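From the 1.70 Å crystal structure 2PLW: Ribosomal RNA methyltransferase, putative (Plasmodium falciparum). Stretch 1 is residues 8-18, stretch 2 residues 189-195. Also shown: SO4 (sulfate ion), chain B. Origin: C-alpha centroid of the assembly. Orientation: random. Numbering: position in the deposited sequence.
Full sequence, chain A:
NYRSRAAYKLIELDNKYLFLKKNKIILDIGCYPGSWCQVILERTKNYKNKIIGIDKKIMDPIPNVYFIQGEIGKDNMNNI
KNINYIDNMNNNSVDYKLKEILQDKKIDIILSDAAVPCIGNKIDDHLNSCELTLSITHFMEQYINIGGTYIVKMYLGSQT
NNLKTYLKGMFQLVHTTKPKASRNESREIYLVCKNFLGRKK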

# COMPACT_ATOMS: atom_id res chain seq x y z
N TYR A 8 2.59 -0.99 14.80
CA TYR A 8 2.04 0.16 15.52
C TYR A 8 1.77 1.37 14.64
O TYR A 8 0.92 2.18 14.97
CB TYR A 8 2.90 0.50 16.74
CG TYR A 8 2.81 -0.65 17.74
CD1 TYR A 8 1.68 -0.82 18.52
CD2 TYR A 8 3.85 -1.58 17.85
CE1 TYR A 8 1.57 -1.88 19.42
CE2 TYR A 8 3.75 -2.65 18.73
CZ TYR A 8 2.61 -2.79 19.51
OH TYR A 8 2.49 -3.84 20.41
N LYS A 9 2.49 1.48 13.52
CA LYS A 9 2.19 2.52 12.52
C LYS A 9 0.84 2.27 11.85
O LYS A 9 0.12 3.19 11.58
CB LYS A 9 3.30 2.58 11.45
CG LYS A 9 4.62 3.06 12.05
CD LYS A 9 5.67 3.39 11.00
CE LYS A 9 6.28 2.14 10.42
NZ LYS A 9 7.71 2.31 10.01
N LEU A 10 0.53 1.01 11.55
CA LEU A 10 -0.78 0.73 10.94
C LEU A 10 -1.91 0.91 11.94
O LEU A 10 -2.96 1.47 11.62
CB LEU A 10 -0.82 -0.65 10.27
CG LEU A 10 -2.14 -0.90 9.51
CD1 LEU A 10 -2.40 0.14 8.39
CD2 LEU A 10 -2.10 -2.29 8.92
N ILE A 11 -1.68 0.47 13.17
CA ILE A 11 -2.65 0.71 14.26
C ILE A 11 -2.97 2.22 14.39
O ILE A 11 -4.12 2.62 14.49
CB ILE A 11 -2.14 0.10 15.59
CG1 ILE A 11 -2.14 -1.42 15.49
CG2 ILE A 11 -2.98 0.59 16.78
CD1 ILE A 11 -1.19 -2.12 16.46
N GLU A 12 -1.94 3.07 14.37
CA GLU A 12 -2.11 4.51 14.43
C GLU A 12 -2.92 5.02 13.23
O GLU A 12 -3.86 5.79 13.39
CB GLU A 12 -0.73 5.18 14.49
CG GLU A 12 -0.73 6.69 14.41
CD GLU A 12 0.68 7.29 14.38
OE1 GLU A 12 1.67 6.55 14.61
OE2 GLU A 12 0.77 8.52 14.11
N LEU A 13 -2.55 4.55 12.04
CA LEU A 13 -3.23 4.96 10.82
C LEU A 13 -4.72 4.60 10.85
O LEU A 13 -5.56 5.44 10.54
CB LEU A 13 -2.57 4.32 9.59
CG LEU A 13 -1.27 4.99 9.13
CD1 LEU A 13 -0.57 4.05 8.15
CD2 LEU A 13 -1.55 6.34 8.49
N ASP A 14 -5.02 3.36 11.22
CA ASP A 14 -6.41 2.90 11.22
C ASP A 14 -7.19 3.56 12.35
O ASP A 14 -8.36 3.86 12.19
CB ASP A 14 -6.52 1.39 11.30
CG ASP A 14 -7.96 0.91 11.07
OD1 ASP A 14 -8.55 1.25 10.03
OD2 ASP A 14 -8.54 0.26 11.98
N ASN A 15 -6.53 3.79 13.48
CA ASN A 15 -7.17 4.55 14.57
C ASN A 15 -7.63 5.96 14.16
O ASN A 15 -8.69 6.44 14.61
CB ASN A 15 -6.22 4.62 15.77
CG ASN A 15 -6.22 3.35 16.58
OD1 ASN A 15 -7.05 2.45 16.39
ND2 ASN A 15 -5.28 3.27 17.51
N LYS A 16 -6.85 6.61 13.31
CA LYS A 16 -7.11 7.97 12.88
C LYS A 16 -8.04 8.00 11.66
O LYS A 16 -8.98 8.81 11.59
CB LYS A 16 -5.79 8.70 12.58
CG LYS A 16 -5.94 10.19 12.17
CD LYS A 16 -4.58 10.85 11.95
CE LYS A 16 -4.67 12.38 11.89
NZ LYS A 16 -4.35 13.04 13.21
N TYR A 17 -7.77 7.11 10.70
CA TYR A 17 -8.47 7.18 9.42
C TYR A 17 -9.56 6.14 9.21
O TYR A 17 -10.30 6.25 8.23
CB TYR A 17 -7.45 7.19 8.27
CG TYR A 17 -6.51 8.36 8.35
CD1 TYR A 17 -6.90 9.64 7.90
CD2 TYR A 17 -5.23 8.21 8.88
CE1 TYR A 17 -6.02 10.72 7.97
CE2 TYR A 17 -4.36 9.27 8.96
CZ TYR A 17 -4.75 10.52 8.51
OH TYR A 17 -3.86 11.56 8.62
N LEU A 18 -9.66 5.16 10.11
CA LEU A 18 -10.73 4.14 10.16
C LEU A 18 -11.15 3.56 8.81
O LEU A 18 -12.25 3.86 8.31
CB LEU A 18 -11.98 4.66 10.89
CG LEU A 18 -12.21 4.52 12.41
CD1 LEU A 18 -12.21 3.05 12.90
CD2 LEU A 18 -11.24 5.38 13.19
N ILE A 189 6.39 10.04 5.57
CA ILE A 189 4.99 10.40 5.76
C ILE A 189 4.20 9.34 5.03
O ILE A 189 4.77 8.56 4.26
CB ILE A 189 4.63 11.80 5.17
CG1 ILE A 189 5.04 11.94 3.69
CG2 ILE A 189 5.24 12.95 6.01
CD1 ILE A 189 3.89 11.73 2.72
N TYR A 190 2.90 9.31 5.30
CA TYR A 190 1.97 8.53 4.47
C TYR A 190 1.04 9.49 3.76
O TYR A 190 0.58 10.46 4.35
CB TYR A 190 1.17 7.54 5.32
CG TYR A 190 2.01 6.44 5.94
CD1 TYR A 190 2.27 5.25 5.24
CD2 TYR A 190 2.54 6.59 7.22
CE1 TYR A 190 3.01 4.23 5.80
CE2 TYR A 190 3.30 5.57 7.80
CZ TYR A 190 3.54 4.40 7.08
OH TYR A 190 4.30 3.42 7.68
N LEU A 191 0.75 9.20 2.48
CA LEU A 191 -0.31 9.89 1.76
C LEU A 191 -1.55 9.00 1.90
O LEU A 191 -1.53 7.85 1.50
CB LEU A 191 0.06 10.10 0.29
CG LEU A 191 1.31 10.96 0.06
CD1 LEU A 191 1.92 10.70 -1.35
CD2 LEU A 191 1.00 12.44 0.25
N VAL A 192 -2.57 9.53 2.55
CA VAL A 192 -3.82 8.82 2.82
C VAL A 192 -4.88 9.29 1.85
O VAL A 192 -5.29 10.46 1.86
CB VAL A 192 -4.28 9.06 4.29
CG1 VAL A 192 -5.58 8.30 4.55
CG2 VAL A 192 -3.22 8.61 5.23
N CYS A 193 -5.36 8.38 0.99
CA CYS A 193 -6.23 8.76 -0.09
C CYS A 193 -7.55 8.04 0.06
O CYS A 193 -7.58 6.81 0.12
CB CYS A 193 -5.60 8.35 -1.43
SG CYS A 193 -3.90 8.93 -1.63
N LYS A 194 -8.62 8.82 0.11
CA LYS A 194 -9.95 8.31 0.34
C LYS A 194 -10.90 8.54 -0.81
O LYS A 194 -10.97 9.64 -1.38
CB LYS A 194 -10.50 8.92 1.64
CG LYS A 194 -9.54 8.77 2.83
CD LYS A 194 -9.70 7.44 3.58
CE LYS A 194 -10.90 7.43 4.54
NZ LYS A 194 -10.65 8.07 5.88
N ASN A 195 -11.62 7.47 -1.14
CA ASN A 195 -12.71 7.46 -2.10
C ASN A 195 -12.19 7.64 -3.53
O ASN A 195 -12.31 8.69 -4.14
CB ASN A 195 -13.84 8.46 -1.69
CG ASN A 195 -15.09 8.29 -2.51
OD1 ASN A 195 -15.33 7.24 -3.10
ND2 ASN A 195 -15.92 9.33 -2.54
S SO4 B . 4.02 -7.09 20.45
O1 SO4 B . 4.41 -5.84 19.79
O2 SO4 B . 3.58 -6.74 21.81
O3 SO4 B . 2.93 -7.75 19.75
O4 SO4 B . 5.14 -8.00 20.46

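A helix packs across one face of a β-strand through a small apolar core, in which two aromatic rings each receive an aliphatic group over a face, and a single lysine hydrogen bond closes one end. The helix (8-17) and the strand run in roughly the same direction, 37° apart, with axes 11.5 Å apart at closest approach.

The periodicities of the two elements select the participants. On the helix, K9, L13 and Y17 recur every four residues and direct their CA-to-CB bonds toward the strand; on the strand, alternation does the same for Y190, V192 and K194.

L13 packs against both Y190 and V192. L13 CD1 sits 4.0 Å from the centroid of the Y190 ring and only 4° off the ring normal, a nearly ideal CH-pi contact, while L13 CD2 is 4.3 Å from V192 CG2. A branched leucine suits this place because its forked end covers the ring of Y190 and still reaches V192. V192, compact and β-branched, is at home in an extended strand; both its methyls touch the Y17 ring, V192 CG1 lying over a face of it, 3.8 Å from Y17 CD1.

At the edges, long side chains combine apolar reach with polar ends. The aliphatic part of K9 packs against Y190, with K9 CD 3.6 Å from Y190 OH; that hydroxyl is hydrogen-bonded elsewhere in the structure. K194, with all four chi angles in m, brings its amine to the end of the helix, where NZ donates to Y17 O at 3.0 Å. Carbonyls in the last turn of a helix commonly lack an amide partner from the next turn, so a lysine amine is well suited to meet one here. L18 then leaves helical geometry with positive phi, its CA-to-CB bond pointing away from the strand.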